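Local coordinates for aminotransferase (Psychrobacter arcticus 273-4, PDB 3IF2), which binds pyridoxal 5'-phosphate and probably catalyses amino-group transfer between amino acids and 2-oxo acids, perhaps between valine and pyruvate, at residues G25-L28 and P33-M36; A110-S115 and E295-M300; K346-A351 and L357-P362. All blocks are in the same frame, centred on the assembly; numbering follows the deposited sequence.

Interaction 1 of 3, residues G25-L28 and P33-M36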
# COMPACT_ATOMS: atom_id res chain seq x y z
N GLY A 25 -5.86 -19.96 -1.13
CA GLY A 25 -4.90 -19.71 -0.04
C GLY A 25 -4.72 -20.93 0.86
O GLY A 25 -3.61 -21.18 1.33
N ASP A 26 -5.81 -21.67 1.10
CA ASP A 26 -5.79 -22.88 1.94
C ASP A 26 -4.97 -24.01 1.30
O ASP A 26 -4.14 -24.63 1.98
CB ASP A 26 -7.22 -23.37 2.28
CG ASP A 26 -7.98 -22.46 3.28
OD1 ASP A 26 -7.41 -21.51 3.86
OD2 ASP A 26 -9.19 -22.70 3.49
N ALA A 27 -5.22 -24.27 0.00
CA ALA A 27 -4.51 -25.30 -0.80
C ALA A 27 -2.98 -25.15 -0.75
O ALA A 27 -2.28 -26.15 -0.60
CB ALA A 27 -4.97 -25.27 -2.25
N LEU A 28 -2.50 -23.91 -0.90
CA LEU A 28 -1.05 -23.56 -0.77
C LEU A 28 -0.51 -23.89 0.64
O LEU A 28 0.45 -24.66 0.78
CB LEU A 28 -0.76 -22.07 -1.11
CG LEU A 28 -0.59 -21.63 -2.58
CD1 LEU A 28 -1.66 -22.24 -3.51
CD2 LEU A 28 -0.55 -20.09 -2.69
N PRO A 33 -0.70 -32.11 -1.00
CA PRO A 33 -0.17 -31.48 -2.21
C PRO A 33 -1.27 -31.31 -3.27
O PRO A 33 -2.28 -32.03 -3.22
CB PRO A 33 0.93 -32.45 -2.66
CG PRO A 33 0.55 -33.76 -2.11
CD PRO A 33 -0.41 -33.56 -0.97
N VAL A 34 -1.08 -30.36 -4.18
CA VAL A 34 -2.06 -30.05 -5.23
C VAL A 34 -1.42 -29.69 -6.56
O VAL A 34 -0.26 -29.25 -6.58
CB VAL A 34 -2.96 -28.84 -4.81
CG1 VAL A 34 -3.84 -29.20 -3.63
CG2 VAL A 34 -2.08 -27.60 -4.50
N ASN A 35 -2.18 -29.87 -7.64
CA ASN A 35 -1.79 -29.44 -8.98
C ASN A 35 -2.31 -28.01 -9.03
O ASN A 35 -3.48 -27.79 -9.32
CB ASN A 35 -2.42 -30.30 -10.08
CG ASN A 35 -2.03 -31.77 -9.99
OD1 ASN A 35 -0.96 -32.12 -9.50
ND2 ASN A 35 -2.90 -32.64 -10.50
N MSE A 36 -1.46 -27.04 -8.70
CA MSE A 36 -1.86 -25.63 -8.59
C MSE A 36 -1.78 -24.89 -9.93
O MSE A 36 -0.73 -24.38 -10.32
CB MSE A 36 -1.01 -24.94 -7.49
CG MSE A 36 -1.23 -23.41 -7.28
SE MSE A 36 -3.11 -22.89 -7.13
CE MSE A 36 -2.81 -21.01 -6.70
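Leu28 and Met36, the latter deposited as selenomethionine, make the closest approach between the helical segment 25-28 and the chain that returns along 33-36. One branch of the leucine does the touching: CD1 of Leu28 lies 3.6 Å from the terminal methyl CE of Met36. The same CD1 also reaches the selenium, SE of Met36, at 4.0 Å and sits at an equal distance from its CG. The methyl therefore rests against the selenomethionine chain from CG outward, and the two side chains cross at about a right angle. Met36 leaves its backbone with CG anti to the N (chi1 176°) and then bends at chi2 (49°), which brings the selenium and CE across CD1 of Leu28. A second, looser apolar meeting lies one residue back on the helix, where CB of Ala27 is 4.3 Å from CG1 of Val34. The other valine branch, CG2 of Val34, approaches the main-chain O of Ala27 at 4.2 Å. These contacts join the last turn of helix 16-29 to the short strand 35-36, the next element along the chain, at the surface of the subunit. Strand 35-36 is in turn fixed by a parallel partner, strand 391-392: the main chain of Asn35 is hydrogen-bonded to Gly390 and Leu392, and its ND2 bonds to OG1 of Thr391. Further out, the side chain of Met36 comes to about 12 Å from the bound pyridoxal 5'-phosphate.

Interaction 2 of 3, residues A110-S115 and E295-M300; sequences ALTNGS and EAVSAM. With PLP (pyridoxal-5'-phosphate), chain C.
Thr112 and Ala110 share one methyl of Val297, a residue of helix 291-305, which packs on strand 109-112. From CB of Thr112 the side chain divides into an apolar and a polar arm. Its CG2 runs towards the helix and ends 3.8 Å from CG1 of Val297, the two side chains crossing roughly at right angles. That CG1 stands anti to the backbone N of the valine (chi1 177°), a setting that carries it over to the strand, where it also lies 4.0 Å from CB of Ala110. The other arm turns back onto its own chain: OG1 of Thr112 donates a 2.8 Å hydrogen bond to O of Gly114, approaching from above the carbonyl plane, 52° out of it. A valine in place of Thr112 would remove the hydroxyl, and would probably leave the carbonyl of Gly114 without this donor and the turn less firmly held. Between Thr112 and Gly114, Asn113 is the centre of an inverse gamma turn, closed by a weak bond from Gly114 N to Thr112 O, and its OD1 accepts from Thr309 N. Gly114 has a positive phi (87°) and lies against the phosphate, so a CB here would collide with O1P of the cofactor. The next amide, N of Ser115, donates to O2P of the cofactor at 2.8 Å. Arg283, Ser273 and Ser275 of the same chain, together with Tyr79 of the second subunit, are among the other groups that bond to the cofactor. A glycine at the N-cap and the first-turn amide of helix 115-125 turned on the phosphate make up part of the phosphate cup typical of fold-type I aminotransferases.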
# COMPACT_ATOMS: atom_id res chain seq x y z
N ALA A 110 4.09 8.41 -11.55
CA ALA A 110 3.96 8.15 -10.13
C ALA A 110 4.10 6.65 -9.92
O ALA A 110 3.91 5.87 -10.85
CB ALA A 110 2.62 8.63 -9.61
N LEU A 111 4.47 6.28 -8.70
CA LEU A 111 4.62 4.90 -8.27
C LEU A 111 3.53 4.60 -7.22
O LEU A 111 3.13 5.50 -6.45
CB LEU A 111 6.01 4.65 -7.67
CG LEU A 111 7.24 4.94 -8.53
CD1 LEU A 111 8.54 4.63 -7.76
CD2 LEU A 111 7.19 4.15 -9.78
N THR A 112 3.06 3.34 -7.22
CA THR A 112 2.06 2.82 -6.28
C THR A 112 2.56 1.48 -5.71
O THR A 112 3.54 0.93 -6.21
CB THR A 112 0.67 2.65 -6.98
OG1 THR A 112 0.76 1.69 -8.06
CG2 THR A 112 0.18 3.98 -7.55
N ASN A 113 1.90 0.97 -4.67
CA ASN A 113 2.25 -0.32 -4.05
C ASN A 113 1.63 -1.49 -4.85
O ASN A 113 0.76 -2.20 -4.35
CB ASN A 113 1.83 -0.36 -2.57
CG ASN A 113 2.64 0.59 -1.68
OD1 ASN A 113 3.80 0.92 -1.99
ND2 ASN A 113 2.04 1.02 -0.57
N GLY A 114 2.16 -1.71 -6.06
CA GLY A 114 1.64 -2.66 -7.06
C GLY A 114 0.57 -1.96 -7.91
O GLY A 114 0.03 -0.92 -7.50
N SER A 115 0.28 -2.48 -9.10
CA SER A 115 -0.78 -1.91 -9.96
C SER A 115 -2.17 -2.00 -9.34
O SER A 115 -3.03 -1.21 -9.67
CB SER A 115 -0.78 -2.54 -11.36
OG SER A 115 0.30 -2.01 -12.11
N GLU A 295 -0.72 14.11 -9.72
CA GLU A 295 -0.91 14.88 -8.47
C GLU A 295 -1.94 14.22 -7.57
O GLU A 295 -1.74 14.15 -6.36
CB GLU A 295 -1.27 16.34 -8.73
CG GLU A 295 -0.11 17.17 -9.22
CD GLU A 295 -0.52 18.48 -9.89
OE1 GLU A 295 -1.62 19.01 -9.60
OE2 GLU A 295 0.26 18.97 -10.73
N ALA A 296 -3.03 13.73 -8.16
CA ALA A 296 -4.08 13.00 -7.42
C ALA A 296 -3.53 11.74 -6.76
O ALA A 296 -3.75 11.53 -5.55
CB ALA A 296 -5.24 12.63 -8.35
N VAL A 297 -2.79 10.95 -7.54
CA VAL A 297 -2.16 9.72 -7.04
C VAL A 297 -1.18 10.01 -5.91
O VAL A 297 -1.18 9.31 -4.88
CB VAL A 297 -1.46 8.90 -8.17
CG1 VAL A 297 -0.75 7.65 -7.61
CG2 VAL A 297 -2.49 8.48 -9.22
N SER A 298 -0.38 11.05 -6.11
CA SER A 298 0.61 11.51 -5.11
C SER A 298 -0.08 11.86 -3.80
O SER A 298 0.31 11.37 -2.73
CB SER A 298 1.39 12.74 -5.64
OG SER A 298 2.17 13.40 -4.65
N ALA A 299 -1.13 12.69 -3.89
CA ALA A 299 -1.89 13.12 -2.71
C ALA A 299 -2.53 11.94 -1.98
O ALA A 299 -2.53 11.90 -0.74
CB ALA A 299 -2.94 14.20 -3.06
N MSE A 300 -3.08 10.99 -2.75
CA MSE A 300 -3.64 9.75 -2.20
C MSE A 300 -2.56 8.85 -1.51
O MSE A 300 -2.83 8.30 -0.44
CB MSE A 300 -4.38 8.96 -3.29
CG MSE A 300 -5.72 9.57 -3.65
SE MSE A 300 -6.55 8.55 -5.08
CE MSE A 300 -8.16 9.62 -5.38
N1 PLP C . -3.25 -6.38 -14.05
C2 PLP C . -3.50 -7.67 -14.46
C2A PLP C . -4.09 -7.87 -15.82
C3 PLP C . -3.18 -8.75 -13.60
O3 PLP C . -3.41 -10.05 -13.97
C4 PLP C . -2.64 -8.50 -12.32
C4A PLP C . -2.58 -9.67 -11.34
O4A PLP C . -1.55 -9.92 -10.69
C5 PLP C . -2.40 -7.14 -11.92
C6 PLP C . -2.72 -6.10 -12.82
C5A PLP C . -1.85 -6.75 -10.53
O4P PLP C . -0.44 -6.73 -10.46
P PLP C . 0.31 -6.05 -9.22
O1P PLP C . -0.49 -5.39 -8.12
O2P PLP C . 1.13 -5.01 -9.91
O3P PLP C . 1.12 -7.13 -8.62

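Interaction 3 of 3, residues K346-A351 and L357-P362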
# COMPACT_ATOMS: atom_id res chain seq x y z
N LYS A 346 -0.70 -28.42 -26.65
CA LYS A 346 -0.36 -29.79 -27.11
C LYS A 346 -1.09 -30.78 -26.19
O LYS A 346 -1.90 -31.59 -26.67
CB LYS A 346 1.18 -30.00 -27.03
CG LYS A 346 1.85 -31.36 -27.38
CD LYS A 346 2.41 -31.41 -28.81
CE LYS A 346 3.67 -32.33 -28.93
NZ LYS A 346 3.46 -33.71 -28.39
N LEU A 347 -0.83 -30.64 -24.88
CA LEU A 347 -1.41 -31.52 -23.85
C LEU A 347 -2.94 -31.47 -23.80
O LEU A 347 -3.57 -32.52 -23.67
CB LEU A 347 -0.82 -31.22 -22.47
CG LEU A 347 0.68 -31.44 -22.25
CD1 LEU A 347 1.03 -30.88 -20.85
CD2 LEU A 347 1.14 -32.88 -22.43
N LEU A 348 -3.53 -30.28 -23.94
CA LEU A 348 -5.00 -30.12 -23.95
C LEU A 348 -5.61 -30.81 -25.17
O LEU A 348 -6.64 -31.47 -25.03
CB LEU A 348 -5.44 -28.64 -23.86
CG LEU A 348 -5.25 -27.93 -22.52
CD1 LEU A 348 -5.47 -26.46 -22.66
CD2 LEU A 348 -6.18 -28.48 -21.46
N LYS A 349 -4.97 -30.68 -26.33
CA LYS A 349 -5.41 -31.37 -27.55
C LYS A 349 -5.26 -32.90 -27.50
O LYS A 349 -5.98 -33.58 -28.20
CB LYS A 349 -4.79 -30.78 -28.83
CG LYS A 349 -5.36 -29.38 -29.14
CD LYS A 349 -5.08 -28.90 -30.56
CE LYS A 349 -5.94 -27.67 -30.93
NZ LYS A 349 -7.44 -27.89 -30.94
N GLN A 350 -4.36 -33.44 -26.68
CA GLN A 350 -4.27 -34.92 -26.50
C GLN A 350 -5.38 -35.41 -25.58
O GLN A 350 -5.92 -36.48 -25.81
CB GLN A 350 -2.93 -35.35 -25.91
CG GLN A 350 -1.80 -35.22 -26.87
CD GLN A 350 -0.40 -35.31 -26.23
OE1 GLN A 350 -0.24 -35.30 -25.00
NE2 GLN A 350 0.61 -35.37 -27.08
N ALA A 351 -5.70 -34.64 -24.54
CA ALA A 351 -6.76 -34.97 -23.57
C ALA A 351 -8.17 -34.83 -24.19
O ALA A 351 -8.93 -35.79 -24.27
CB ALA A 351 -6.62 -34.10 -22.32
N LEU A 357 -13.86 -28.64 -26.78
CA LEU A 357 -12.96 -27.67 -26.17
C LEU A 357 -12.60 -26.67 -27.23
O LEU A 357 -12.26 -27.05 -28.35
CB LEU A 357 -11.64 -28.32 -25.69
CG LEU A 357 -10.53 -27.41 -25.09
CD1 LEU A 357 -11.00 -26.70 -23.83
CD2 LEU A 357 -9.24 -28.20 -24.80
N MSE A 358 -12.76 -25.40 -26.87
CA MSE A 358 -12.24 -24.27 -27.63
C MSE A 358 -11.22 -23.64 -26.67
O MSE A 358 -11.41 -23.67 -25.44
CB MSE A 358 -13.34 -23.27 -27.98
CG MSE A 358 -14.48 -23.82 -28.82
SE MSE A 358 -13.96 -24.14 -30.66
CE MSE A 358 -13.89 -22.32 -31.33
N ILE A 359 -10.12 -23.13 -27.22
CA ILE A 359 -9.05 -22.47 -26.47
C ILE A 359 -8.95 -21.05 -27.03
O ILE A 359 -8.97 -20.88 -28.22
CB ILE A 359 -7.71 -23.22 -26.63
CG1 ILE A 359 -7.83 -24.63 -26.04
CG2 ILE A 359 -6.55 -22.47 -25.96
CD1 ILE A 359 -6.60 -25.51 -26.26
N HIS A 360 -8.86 -20.03 -26.18
CA HIS A 360 -8.73 -18.67 -26.68
C HIS A 360 -7.33 -18.57 -27.28
O HIS A 360 -6.40 -19.17 -26.72
CB HIS A 360 -8.92 -17.63 -25.58
CG HIS A 360 -9.06 -16.23 -26.08
ND1 HIS A 360 -7.99 -15.50 -26.56
CD2 HIS A 360 -10.13 -15.40 -26.16
CE1 HIS A 360 -8.40 -14.30 -26.92
NE2 HIS A 360 -9.69 -14.21 -26.68
N LYS A 361 -7.20 -17.89 -28.43
CA LYS A 361 -5.89 -17.71 -29.06
C LYS A 361 -4.98 -17.04 -28.02
O LYS A 361 -5.29 -15.94 -27.57
CB LYS A 361 -5.95 -16.93 -30.41
CG LYS A 361 -4.57 -16.35 -30.87
CD LYS A 361 -4.42 -15.82 -32.32
CE LYS A 361 -3.42 -16.69 -33.09
NZ LYS A 361 -3.06 -16.21 -34.46
N PRO A 362 -3.86 -17.70 -27.63
CA PRO A 362 -2.98 -17.15 -26.60
C PRO A 362 -2.09 -16.06 -27.17
O PRO A 362 -1.02 -16.35 -27.64
CB PRO A 362 -2.18 -18.37 -26.13
CG PRO A 362 -2.08 -19.23 -27.36
CD PRO A 362 -3.28 -18.93 -28.22
O HOH W 1 -9.18 -26.82 -29.27
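Leu348 lies above Leu357 and Ile359, two strand residues whose CB atoms face the helix while Met358 between them points away. The leucine presents different atoms to each. Its CB meets CD2 of Leu357 at 3.9 Å, whereas its outer methyl CD1 touches CD1 of Ile359, also at 3.9 Å. Leu348 and Ile359 thus meet end methyl to end methyl with their chains at a slant, and CD1 of Ile359 reaches back to CB of Leu348 as well, at 4.1 Å. Leu357 holds its CG anti to the backbone N (chi1 177°), which sends CD2 up under the root of the leucine. The contact packs the end of the long helix 324-351 on the strand that follows it, 357-360, and so on one face of the mixed sheet in which that strand runs between 183-190 and 367-372; Leu370 of the latter also touches both leucines. Beside the apolar layer a water joins the segments, accepting from NZ of Lys349 at 2.6 Å and donating to O of Leu357 at 3.2 Å. The same NZ is hydrogen-bonded to Glu184 O. Farther along the strand, ND1 of His360 donates to O of Lys361 at 2.9 Å, the acceptor lying near the imidazole plane. NE2 of that ring is paired with Tyr189 N, so both ring nitrogens are engaged.

In the fold
Along the chain the three contacts follow one another, interaction 1 closing before interaction 2 opens and interaction 2 before interaction 3, and none touches another. Interactions 1 and 3, the nearer pair with centres 23 Å apart, each fasten the end of a helix to the strand that follows it, but the strands belong to separate sheets. Interaction 2 joins segments 180 residues apart, tying helix 291-305 to strand 109-112 of the large mixed sheet, which leads into the cofactor site. Its centre is 39 Å from that of interaction 3, on the opposite side of the chain's centre. It alone holds cofactor-binding residues; interaction 3 lies away from the annotated sites.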